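Local coordinates for paraflagellar rod component (Trypanosoma brucei, PDB 2Q0X), which is of unknown function but adopts the alpha/beta-hydrolase fold and may belong to the paraflagellar rod, at the interface of chains A and B. Numbering follows the deposited sequence. Chains: chain A/B, Uncharacterized protein.

Contact 1: the interface of chains A and B. Residues chain A 81, 83-84, 171-172, 174-175; chain B 48, 175, 177.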
loop_
_atom_site.group_PDB
_atom_site.type_symbol
_atom_site.label_atom_id
_atom_site.label_comp_id
_atom_site.label_asym_id
_atom_site.label_seq_id
_atom_site.Cartn_x
_atom_site.Cartn_y
_atom_site.Cartn_z
ATOM N N GLY A 81 -1.445 -3.100 -9.670
ATOM C CA GLY A 81 -0.757 -4.311 -10.160
ATOM C C GLY A 81 -1.138 -5.600 -9.438
ATOM O O GLY A 81 -0.481 -6.635 -9.610
ATOM N N GLY A 83 -3.639 -7.602 -9.899
ATOM C CA GLY A 83 -4.318 -8.614 -10.711
ATOM C C GLY A 83 -5.129 -8.027 -11.852
ATOM O O GLY A 83 -4.777 -8.211 -13.012
ATOM N N PRO A 84 -6.220 -7.299 -11.538
ATOM C CA PRO A 84 -6.731 -6.903 -10.225
ATOM C C PRO A 84 -7.515 -8.011 -9.512
ATOM O O PRO A 84 -8.278 -8.738 -10.132
ATOM C CB PRO A 84 -7.645 -5.725 -10.556
ATOM C CG PRO A 84 -8.159 -6.043 -11.926
ATOM C CD PRO A 84 -7.075 -6.801 -12.631
ATOM N N GLY A 171 -11.907 -5.293 -19.420
ATOM C CA GLY A 171 -10.616 -5.474 -18.758
ATOM C C GLY A 171 -10.285 -4.310 -17.841
ATOM O O GLY A 171 -9.117 -4.027 -17.594
ATOM N N ARG A 172 -11.321 -3.644 -17.333
ATOM C CA ARG A 172 -11.178 -2.430 -16.537
ATOM C C ARG A 172 -11.400 -2.703 -15.049
ATOM O O ARG A 172 -11.726 -1.786 -14.283
ATOM C CB ARG A 172 -12.165 -1.362 -17.013
ATOM C CG ARG A 172 -11.893 -0.797 -18.404
ATOM C CD ARG A 172 -11.988 0.722 -18.382
ATOM N NE ARG A 172 -13.268 1.240 -18.846
ATOM C CZ ARG A 172 -13.803 2.410 -18.482
ATOM N NH1 ARG A 172 -13.198 3.221 -17.615
ATOM N NH2 ARG A 172 -14.978 2.768 -18.993
ATOM N N GLU A 174 -9.468 -3.008 -12.542
ATOM C CA GLU A 174 -8.644 -2.214 -11.612
ATOM C C GLU A 174 -9.069 -0.741 -11.528
ATOM O O GLU A 174 -8.513 0.017 -10.752
ATOM C CB GLU A 174 -7.162 -2.280 -12.021
ATOM C CG GLU A 174 -6.159 -1.879 -10.907
ATOM C CD GLU A 174 -4.698 -1.794 -11.385
ATOM O OE1 GLU A 174 -4.396 -1.025 -12.329
ATOM O OE2 GLU A 174 -3.848 -2.492 -10.796
ATOM N N ASP A 175 -10.053 -0.328 -12.317
ATOM C CA ASP A 175 -10.344 1.097 -12.444
ATOM C C ASP A 175 -11.403 1.554 -11.436
ATOM O O ASP A 175 -12.595 1.592 -11.744
ATOM C CB ASP A 175 -10.770 1.404 -13.881
ATOM C CG ASP A 175 -10.759 2.887 -14.197
ATOM O OD1 ASP A 175 -10.422 3.691 -13.303
ATOM O OD2 ASP A 175 -11.099 3.242 -15.349
ATOM N N THR B 48 4.041 -0.866 -7.628
ATOM C CA THR B 48 3.749 -2.214 -7.167
ATOM C C THR B 48 4.761 -2.696 -6.133
ATOM O O THR B 48 4.764 -3.879 -5.812
ATOM C CB THR B 48 3.754 -3.222 -8.347
ATOM O OG1 THR B 48 5.078 -3.299 -8.909
ATOM C CG2 THR B 48 2.746 -2.813 -9.431
ATOM N N ASP B 175 -5.832 3.208 -14.277
ATOM C CA ASP B 175 -5.854 1.824 -14.751
ATOM C C ASP B 175 -4.514 1.416 -15.358
ATOM O O ASP B 175 -4.273 1.619 -16.554
ATOM C CB ASP B 175 -6.979 1.629 -15.767
ATOM C CG ASP B 175 -7.108 0.179 -16.245
ATOM O OD1 ASP B 175 -6.680 -0.754 -15.513
ATOM O OD2 ASP B 175 -7.653 -0.014 -17.360
ATOM N N LEU B 177 -3.575 -1.492 -16.089
ATOM C CA LEU B 177 -3.821 -2.532 -17.104
ATOM C C LEU B 177 -4.090 -1.971 -18.494
ATOM O O LEU B 177 -3.803 -2.631 -19.487
ATOM C CB LEU B 177 -4.979 -3.460 -16.698
ATOM C CG LEU B 177 -4.584 -4.633 -15.813
ATOM C CD1 LEU B 177 -4.180 -4.121 -14.445
ATOM C CD2 LEU B 177 -5.736 -5.597 -15.701
HETATM O O HOH W 1 -8.158 -2.866 -15.106
#
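Loop residues of chain A face the start of the 3-10 helix 176-179 of chain B in this patch of the two-fold symmetric interface of the deposited dimer, and the chains make no direct polar bond here. Apolar contact is carried by the forked tip of B:Leu177, the residue of the patch with the largest buried surface (71 Å²). Its CD2 meets the ring carbon CD of A:Pro84 at 3.6 Å, the two side chains crossing obliquely; A:Pro84 follows a cis peptide bond. The other branch, CD1 of B:Leu177, lies against the carboxylate end of A:Glu174, 3.9 Å from CD. Further along, the methyl CG2 of B:Thr48 touches CA of A:Gly81.

Polar contact across the chains runs through water 1. It is held by the carbonyl O of A:Gly171, the amide N of A:Glu174 and the carboxylate OD1 of B:Asp175, which is 2.6 Å from the water oxygen. The amide N-H of A:Glu174 points well at the water (161° at H). B:Asp175 reaches it with CG anti to its backbone N (chi1 -177°).

Bonds within chain A hold its side of the patch. A:Glu174, with CG anti to N and the chain extended beyond (chi2 -173°), sends OE2 to the backbone N of A:Gly81 at 2.7 Å, and that N-H arrives nearly along the C-O axis. This ties two loops together and may steady the carboxylate beside B:Leu177. The carboxylates of A:Asp175 and B:Asp175 approach to 5.1 Å between their OD2 atoms, a like-charge pair whose repulsion the nearby guanidinium of A:Arg172 might ease: its NH1 forms a salt bridge with A:Asp175 OD2 at 3.1 Å, meeting that oxygen from above the carboxylate plane.

Contact 2: the interface of chains A and B. Residues chain A 13-17, 31; chain B 12-17, 31.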
loop_
_atom_site.group_PDB
_atom_site.type_symbol
_atom_site.label_atom_id
_atom_site.label_comp_id
_atom_site.label_asym_id
_atom_site.label_seq_id
_atom_site.Cartn_x
_atom_site.Cartn_y
_atom_site.Cartn_z
ATOM N N VAL A 13 5.018 4.325 16.380
ATOM C CA VAL A 13 4.887 3.148 17.239
ATOM C C VAL A 13 5.859 2.066 16.822
ATOM O O VAL A 13 6.127 1.865 15.629
ATOM C CB VAL A 13 3.445 2.544 17.260
ATOM C CG1 VAL A 13 2.479 3.499 17.927
ATOM C CG2 VAL A 13 2.970 2.170 15.843
ATOM N N GLN A 14 6.379 1.368 17.823
ATOM C CA GLN A 14 7.313 0.274 17.615
ATOM C C GLN A 14 6.547 -1.017 17.301
ATOM O O GLN A 14 5.454 -1.284 17.834
ATOM C CB GLN A 14 8.179 0.084 18.870
ATOM C CG GLN A 14 9.410 -0.774 18.675
ATOM C CD GLN A 14 10.233 -0.878 19.935
ATOM O OE1 GLN A 14 9.718 -1.259 20.986
ATOM N NE2 GLN A 14 11.523 -0.551 19.844
ATOM N N GLY A 15 7.151 -1.833 16.454
ATOM C CA GLY A 15 6.567 -3.120 16.080
ATOM C C GLY A 15 7.533 -3.814 15.156
ATOM O O GLY A 15 8.634 -3.321 14.937
ATOM N N HIS A 16 7.107 -4.957 14.627
ATOM C CA HIS A 16 7.931 -5.761 13.737
ATOM C C HIS A 16 7.270 -5.847 12.377
ATOM O O HIS A 16 6.082 -6.057 12.281
ATOM C CB HIS A 16 8.149 -7.158 14.307
ATOM C CG HIS A 16 9.216 -7.224 15.355
ATOM N ND1 HIS A 16 9.023 -6.764 16.637
ATOM C CD2 HIS A 16 10.477 -7.709 15.317
ATOM C CE1 HIS A 16 10.123 -6.954 17.343
ATOM N NE2 HIS A 16 11.025 -7.521 16.564
ATOM N N LEU A 17 8.051 -5.658 11.326
ATOM C CA LEU A 17 7.521 -5.667 9.974
ATOM C C LEU A 17 8.081 -6.876 9.243
ATOM O O LEU A 17 9.272 -7.161 9.323
ATOM C CB LEU A 17 7.911 -4.398 9.222
ATOM C CG LEU A 17 7.223 -4.168 7.873
ATOM C CD1 LEU A 17 5.758 -3.782 8.067
ATOM C CD2 LEU A 17 7.978 -3.104 7.100
ATOM N N PHE A 31 2.480 -5.675 9.749
ATOM C CA PHE A 31 3.060 -4.996 10.902
ATOM C C PHE A 31 2.445 -5.561 12.183
ATOM O O PHE A 31 1.248 -5.427 12.397
ATOM C CB PHE A 31 2.783 -3.491 10.826
ATOM C CG PHE A 31 3.464 -2.701 11.895
ATOM C CD1 PHE A 31 2.734 -2.065 12.873
ATOM C CD2 PHE A 31 4.857 -2.572 11.902
ATOM C CE1 PHE A 31 3.381 -1.326 13.861
ATOM C CE2 PHE A 31 5.494 -1.857 12.878
ATOM C CZ PHE A 31 4.757 -1.227 13.856
ATOM N N PRO B 12 11.098 -11.042 10.849
ATOM C CA PRO B 12 10.515 -9.717 11.057
ATOM C C PRO B 12 11.498 -8.733 11.703
ATOM O O PRO B 12 12.124 -9.056 12.703
ATOM C CB PRO B 12 9.340 -9.994 12.007
ATOM C CG PRO B 12 9.005 -11.426 11.782
ATOM C CD PRO B 12 10.308 -12.095 11.513
ATOM N N VAL B 13 11.614 -7.541 11.123
ATOM C CA VAL B 13 12.516 -6.506 11.622
ATOM C C VAL B 13 11.758 -5.474 12.435
ATOM O O VAL B 13 10.649 -5.083 12.084
ATOM C CB VAL B 13 13.307 -5.820 10.479
ATOM C CG1 VAL B 13 14.210 -6.832 9.817
ATOM C CG2 VAL B 13 12.383 -5.172 9.465
ATOM N N GLN B 14 12.365 -5.056 13.535
ATOM C CA GLN B 14 11.794 -4.042 14.408
ATOM C C GLN B 14 12.020 -2.650 13.843
ATOM O O GLN B 14 13.065 -2.360 13.261
ATOM C CB GLN B 14 12.425 -4.119 15.806
ATOM C CG GLN B 14 11.671 -3.325 16.870
ATOM C CD GLN B 14 12.193 -3.590 18.258
ATOM O OE1 GLN B 14 13.381 -3.437 18.520
ATOM N NE2 GLN B 14 11.304 -3.993 19.165
ATOM N N GLY B 15 11.050 -1.770 14.059
ATOM C CA GLY B 15 11.211 -0.370 13.685
ATOM C C GLY B 15 10.004 0.420 14.139
ATOM O O GLY B 15 9.154 -0.113 14.852
ATOM N N HIS B 16 9.949 1.691 13.746
ATOM C CA HIS B 16 8.837 2.547 14.106
ATOM C C HIS B 16 8.001 2.909 12.879
ATOM O O HIS B 16 8.539 3.263 11.830
ATOM C CB HIS B 16 9.318 3.800 14.842
ATOM C CG HIS B 16 9.696 3.549 16.270
ATOM N ND1 HIS B 16 10.836 2.861 16.625
ATOM C CD2 HIS B 16 9.090 3.894 17.431
ATOM C CE1 HIS B 16 10.917 2.793 17.944
ATOM N NE2 HIS B 16 9.869 3.413 18.458
ATOM N N LEU B 17 6.681 2.817 13.049
ATOM C CA LEU B 17 5.710 3.073 11.996
ATOM C C LEU B 17 4.915 4.311 12.363
ATOM O O LEU B 17 4.455 4.437 13.481
ATOM C CB LEU B 17 4.754 1.870 11.835
ATOM C CG LEU B 17 3.798 1.929 10.628
ATOM C CD1 LEU B 17 4.559 1.838 9.280
ATOM C CD2 LEU B 17 2.697 0.873 10.707
ATOM N N PHE B 31 8.045 3.621 7.528
ATOM C CA PHE B 31 8.680 2.687 8.445
ATOM C C PHE B 31 10.151 3.068 8.623
ATOM O O PHE B 31 10.906 3.105 7.672
ATOM C CB PHE B 31 8.490 1.222 7.961
ATOM C CG PHE B 31 9.011 0.189 8.926
ATOM C CD1 PHE B 31 10.164 -0.531 8.641
ATOM C CD2 PHE B 31 8.373 -0.044 10.117
ATOM C CE1 PHE B 31 10.652 -1.473 9.529
ATOM C CE2 PHE B 31 8.856 -0.991 11.010
ATOM C CZ PHE B 31 10.003 -1.703 10.709
#
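Strands 13-21 of the two chains in the deposited dimer pair antiparallel about A:Gly15 and B:Gly15, which face each other on the two-fold. Main-chain hydrogen bonds join A:Val13 with B:Leu17 and A:Leu17 with B:Val13, in both directions at each end; A:Leu17 N gives the bond to B:Val13 O at 2.8 Å, in the carbonyl plane. At the centre A:Gly15 N reaches B:Gly15 O nearly along the C=O axis (172°).

A:Gln14 runs out from one face of the paired strands with CG anti to N (chi1 -165°). Its CB lies over the face of the B:His16 ring, 3.7 Å above the plane and offset toward the rim. CG comes next, 3.9 Å from CG of B:Gln14. CD of A:Gln14 meets NE2 of B:Gln14 at 3.4 Å, OE1 lies near that same nitrogen, and the tip NE2 sits 3.5 Å from CD of B:Gln14. The amide planes are 3° apart, so the two amides stack face to face.

On the opposite face the packing is reciprocal: B:Leu17 CD2 sits over the A:Phe31 ring, 3.8 Å from its centroid, and A:Leu17 CD2 lies likewise over B:Phe31. The rings of A:Phe31 and B:Phe31 touch through CE2 atoms 3.9 Å apart.

In the fold, strand 13-21 begins the beta-structure of each subunit and A:Phe31 belongs to the following long strand, 26-33, so the pairing carries beta-structure from one chain into the other.

The C-alpha centres of contact 1 and contact 2 lie about 30 Å apart on one two-fold symmetric interface, and they share no residue. Contact 2 joins the chains through strand 13-21 and its neighbouring strand, with direct main-chain bonds; contact 1 relies on loops and the 3-10 helix 176-179, with side-chain packing and a bridging water. Among the residues considered, the strand patch buries more surface (510 against 236 Å²). Two such separated points may limit rocking between the subunits. This is consistent with a dimer, although the structure alone does not show that the pair forms in the cell.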